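Local atomic coordinates of type 6 secretion amidase effector 2 (Salmonella typhi, PDB entry 6WIN), a protein that probably cleaves amide bonds in bacterial peptidoglycan, acting as an antimicrobial toxin delivered by the type VI secretion system. Residues Q41-V45 with F46-N50; G79-G83 with G84-M88. All blocks are in the same frame, centred on the assembly; numbering follows the deposited sequence.

How the contacts relate
Contact 1 is a surface turn of residues 41-50 that leaves the edge strand 40-44, whereas contact 2, residues 79-88, is the partly buried end of the hairpin formed by strands 74-81 and 84-89 of the same antiparallel sheet. Both chain reversals use an asparagine or aspartate whose side-chain oxygen closes an Asx turn, but contact 1 relies on a turn in the loop after the edge strand, held by a side-chain amide, and contact 2 on paired strands and a water. Their centres lie 12 Å apart, yet they meet directly: Gln80 OE1 of contact 2 accepts from Gly47 N of contact 1, probably as a hydrogen bond at 2.8 Å.

Contact 1. Residues Q41-V45 with F46-N50; sequences QGAAV and FGNKN
With its CG anti to the backbone N (chi1 -170°), Asn48 carries its amide back to the carbonyl of Ala44, and a small chi2 of -23° turns ND2 toward that oxygen. The bond from Asn48 ND2 to Ala44 O measures 3.1 Å; the oxygen lies close to the amide plane of Asn48, and the donor approaches nearly head-on to the carbonyl. Ala43 adds its methyl, CB standing 3.7 Å from Asn48 ND2, a small group that lies beside the amide without crowding it.

The backbone makes a type II beta turn from Val45 to Asn48, closed by Asn48 N donating to Val45 O at 3.1 Å. Gly47 occupies the third position, where its positive phi of 92° would press a CB against the preceding carbonyl. The other end of the Asn48 amide builds a second motif, an Asx turn: OD1 accepts from Asn50 N at 2.9 Å. One asparagine can thus donate backwards and accept forwards, holding its amide from both ends, which should steady the chain as it leaves strand 40-44. Val45 and Phe46 aim their side chains away from the turn: branched, apolar Val45 is buried against Tyr129, Phe77 and Ile85, while the Phe46 ring reaches Gln80, Ile85 and Lys107.

Contact 2. Residues G79-G83 with G84-M88; sequences GQDTG and GIWVM
Asp81 and Trp86 project from the same face of the hairpin, and a water joins their polar ends. It donates to Asp81 OD2 at 2.7 Å and accepts from Trp86 NE1 at 2.9 Å, lying in the plane of the indole at its edge. The direct gap between Asp81 OD2 and Trp86 NE1 is 4.2 Å, too wide for a bond, so the water completes the link. Gly79, paired with Trp86, has no side chain on this face.

The other carboxylate oxygen turns toward the loop. With chi1 at 52°, Asp81 CG sits between its own backbone N and carbonyl carbon, which brings OD1 over the turn; there its anti lone pair takes Gly83 N at 2.8 Å. This Asx turn lies within the type I beta turn from Asp81 to Gly84, and a short carboxylate suits the place, one oxygen meeting the turn and Tyr104 OH, the other the water. Gly84 has backbone angles at which a CB would clash with Gly83 O.

On the opposite face, Gln80 CB and Ile85 CG2 touch at 3.7 Å across the non-hydrogen-bonded pair. From there the two diverge: Gln80 takes its amide to Gly47 and, by a weak bond, Val45, whereas Ile85 carries its apolar branch into the protein.

Residues 79-81 and 84-88 run antiparallel, their axes at 162°, clasped by Trp86 N to Gly79 O at 2.9 Å and by Asp81 N to Gly84 O at 3.0 Å, the latter almost straight at 172°. Beyond the hairpin, strand 101-106 pairs with strand 84-89: Tyr104 OH is hydrogen-bonded to Asp81 OD1 and its ring meets that of Trp86 obliquely, while Ile85 packs on Ile105 and, reaching over the intervening strand 74-81, on Ile57 of strand 56-59.

Contact 1. Residues Q41-V45 with F46-N50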
loop_
_atom_site.group_PDB
_atom_site.type_symbol
_atom_site.label_atom_id
_atom_site.label_comp_id
_atom_site.label_asym_id
_atom_site.label_seq_id
_atom_site.Cartn_x
_atom_site.Cartn_y
_atom_site.Cartn_z
ATOM N N GLN A 41 11.468 -0.932 -1.542
ATOM C CA GLN A 41 10.658 -0.144 -2.462
ATOM C C GLN A 41 10.771 -0.658 -3.899
ATOM O O GLN A 41 11.861 -0.676 -4.479
ATOM C CB GLN A 41 11.106 1.316 -2.382
ATOM C CG GLN A 41 10.392 2.235 -3.334
ATOM C CD GLN A 41 10.671 3.684 -3.045
ATOM O OE1 GLN A 41 11.419 4.027 -2.116
ATOM N NE2 GLN A 41 10.074 4.554 -3.832
ATOM N N GLY A 42 9.643 -1.044 -4.490
ATOM C CA GLY A 42 9.598 -1.461 -5.880
ATOM C C GLY A 42 9.161 -0.351 -6.821
ATOM O O GLY A 42 9.329 0.843 -6.546
ATOM N N ALA A 43 8.621 -0.758 -7.972
ATOM C CA ALA A 43 8.201 0.195 -8.992
ATOM C C ALA A 43 7.046 1.062 -8.490
ATOM O O ALA A 43 6.234 0.628 -7.665
ATOM C CB ALA A 43 7.774 -0.550 -10.260
ATOM N N ALA A 44 6.971 2.296 -9.004
ATOM C CA ALA A 44 5.864 3.185 -8.663
ATOM C C ALA A 44 4.544 2.586 -9.127
ATOM O O ALA A 44 4.472 1.906 -10.151
ATOM C CB ALA A 44 6.049 4.574 -9.297
ATOM N N VAL A 45 3.488 2.841 -8.361
ATOM C CA VAL A 45 2.156 2.362 -8.718
ATOM C C VAL A 45 1.459 3.319 -9.683
ATOM O O VAL A 45 0.982 2.912 -10.746
ATOM C CB VAL A 45 1.318 2.150 -7.441
ATOM C CG1 VAL A 45 -0.147 1.872 -7.797
ATOM C CG2 VAL A 45 1.924 1.042 -6.574
ATOM N N PHE A 46 1.376 4.603 -9.337
ATOM C CA PHE A 46 0.647 5.555 -10.172
ATOM C C PHE A 46 1.383 5.764 -11.493
ATOM O O PHE A 46 2.560 6.134 -11.501
ATOM C CB PHE A 46 0.471 6.885 -9.447
ATOM C CG PHE A 46 -0.417 7.852 -10.186
ATOM C CD1 PHE A 46 -1.794 7.669 -10.196
ATOM C CD2 PHE A 46 0.121 8.910 -10.894
ATOM C CE1 PHE A 46 -2.623 8.536 -10.879
ATOM C CE2 PHE A 46 -0.705 9.796 -11.585
ATOM C CZ PHE A 46 -2.079 9.604 -11.576
ATOM N N GLY A 47 0.688 5.550 -12.610
ATOM C CA GLY A 47 1.301 5.627 -13.916
ATOM C C GLY A 47 1.846 4.316 -14.444
ATOM O O GLY A 47 2.069 4.200 -15.653
ATOM N N ASN A 48 2.060 3.327 -13.575
ATOM C CA ASN A 48 2.606 2.029 -13.972
ATOM C C ASN A 48 1.579 1.274 -14.807
ATOM O O ASN A 48 0.529 0.873 -14.296
ATOM C CB ASN A 48 2.989 1.234 -12.727
ATOM C CG ASN A 48 3.783 -0.033 -13.041
ATOM O OD1 ASN A 48 3.717 -0.575 -14.142
ATOM N ND2 ASN A 48 4.532 -0.513 -12.056
ATOM N N LYS A 49 1.883 1.061 -16.084
ATOM C CA LYS A 49 0.982 0.361 -16.979
ATOM C C LYS A 49 1.009 -1.147 -16.892
ATOM O O LYS A 49 0.283 -1.810 -17.638
ATOM N N ASN A 50 1.818 -1.714 -15.995
ATOM C CA ASN A 50 2.018 -3.154 -15.911
ATOM C C ASN A 50 1.537 -3.782 -14.612
ATOM O O ASN A 50 1.525 -5.014 -14.511
ATOM C CB ASN A 50 3.506 -3.485 -16.096
ATOM C CG ASN A 50 3.997 -3.126 -17.477
ATOM O OD1 ASN A 50 3.534 -3.690 -18.472
ATOM N ND2 ASN A 50 4.915 -2.161 -17.556
#

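Contact 2. Residues G79-G83 with G84-M88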
loop_
_atom_site.group_PDB
_atom_site.type_symbol
_atom_site.label_atom_id
_atom_site.label_comp_id
_atom_site.label_asym_id
_atom_site.label_seq_id
_atom_site.Cartn_x
_atom_site.Cartn_y
_atom_site.Cartn_z
ATOM N N GLY A 79 -6.832 -0.839 -9.199
ATOM C CA GLY A 79 -6.898 -0.222 -10.514
ATOM C C GLY A 79 -6.487 1.231 -10.412
ATOM O O GLY A 79 -6.194 1.740 -9.326
ATOM N N GLN A 80 -6.464 1.907 -11.563
ATOM C CA GLN A 80 -6.075 3.314 -11.559
ATOM C C GLN A 80 -6.646 4.038 -12.772
ATOM O O GLN A 80 -7.020 3.428 -13.779
ATOM C CB GLN A 80 -4.545 3.479 -11.511
ATOM C CG GLN A 80 -3.804 3.078 -12.784
ATOM C CD GLN A 80 -2.296 3.243 -12.651
ATOM O OE1 GLN A 80 -1.795 4.357 -12.464
ATOM N NE2 GLN A 80 -1.565 2.127 -12.726
ATOM N N ASP A 81 -6.710 5.360 -12.647
ATOM C CA ASP A 81 -7.142 6.247 -13.717
ATOM C C ASP A 81 -6.281 7.511 -13.655
ATOM O O ASP A 81 -5.309 7.583 -12.897
ATOM C CB ASP A 81 -8.647 6.542 -13.594
ATOM C CG ASP A 81 -9.031 7.038 -12.222
ATOM O OD1 ASP A 81 -8.583 8.133 -11.826
ATOM O OD2 ASP A 81 -9.789 6.330 -11.527
ATOM N N THR A 82 -6.660 8.536 -14.431
ATOM C CA THR A 82 -5.848 9.749 -14.496
ATOM C C THR A 82 -5.870 10.537 -13.189
ATOM O O THR A 82 -5.002 11.390 -12.983
ATOM C CB THR A 82 -6.298 10.650 -15.660
ATOM O OG1 THR A 82 -7.646 11.083 -15.447
ATOM C CG2 THR A 82 -6.231 9.910 -16.981
ATOM N N GLY A 83 -6.815 10.257 -12.294
ATOM C CA GLY A 83 -6.901 11.002 -11.053
ATOM C C GLY A 83 -6.447 10.295 -9.786
ATOM O O GLY A 83 -6.384 10.924 -8.726
ATOM N N GLY A 84 -6.139 9.008 -9.847
ATOM C CA GLY A 84 -5.697 8.320 -8.652
ATOM C C GLY A 84 -5.765 6.815 -8.821
ATOM O O GLY A 84 -5.900 6.301 -9.930
ATOM N N ILE A 85 -5.669 6.119 -7.682
ATOM C CA ILE A 85 -5.689 4.659 -7.651
ATOM C C ILE A 85 -6.794 4.174 -6.719
ATOM O O ILE A 85 -7.126 4.814 -5.716
ATOM C CB ILE A 85 -4.333 4.063 -7.211
ATOM C CG1 ILE A 85 -3.957 4.567 -5.814
ATOM C CG2 ILE A 85 -3.238 4.403 -8.197
ATOM C CD1 ILE A 85 -2.712 3.896 -5.229
ATOM N N TRP A 86 -7.358 3.025 -7.056
ATOM C CA TRP A 86 -8.272 2.306 -6.179
ATOM C C TRP A 86 -7.501 1.189 -5.478
ATOM O O TRP A 86 -6.816 0.408 -6.141
ATOM C CB TRP A 86 -9.433 1.726 -6.984
ATOM C CG TRP A 86 -10.501 2.718 -7.314
ATOM C CD1 TRP A 86 -10.656 3.403 -8.488
ATOM C CD2 TRP A 86 -11.572 3.129 -6.464
ATOM N NE1 TRP A 86 -11.763 4.212 -8.419
ATOM C CE2 TRP A 86 -12.342 4.067 -7.186
ATOM C CE3 TRP A 86 -11.963 2.790 -5.164
ATOM C CZ2 TRP A 86 -13.474 4.677 -6.646
ATOM C CZ3 TRP A 86 -13.094 3.399 -4.629
ATOM C CH2 TRP A 86 -13.833 4.329 -5.372
ATOM N N VAL A 87 -7.587 1.134 -4.142
ATOM C CA VAL A 87 -6.934 0.091 -3.358
ATOM C C VAL A 87 -7.967 -0.625 -2.492
ATOM O O VAL A 87 -9.075 -0.138 -2.268
ATOM C CB VAL A 87 -5.794 0.638 -2.466
ATOM C CG1 VAL A 87 -4.813 1.490 -3.282
ATOM C CG2 VAL A 87 -6.363 1.425 -1.284
HETATM N N MSE A 88 -7.581 -1.801 -2.004
HETATM C CA MSE A 88 -8.317 -2.546 -0.982
HETATM C C MSE A 88 -7.509 -2.564 0.322
HETATM O O MSE A 88 -6.342 -3.009 0.331
HETATM C CB MSE A 88 -8.596 -3.970 -1.489
HETATM C CG MSE A 88 -9.461 -4.849 -0.587
HETATM SE SE MSE A 88 -11.331 -4.299 -0.674
HETATM C CE MSE A 88 -11.838 -4.941 -2.540
HETATM O O HOH W 1 -12.188 6.314 -10.311
#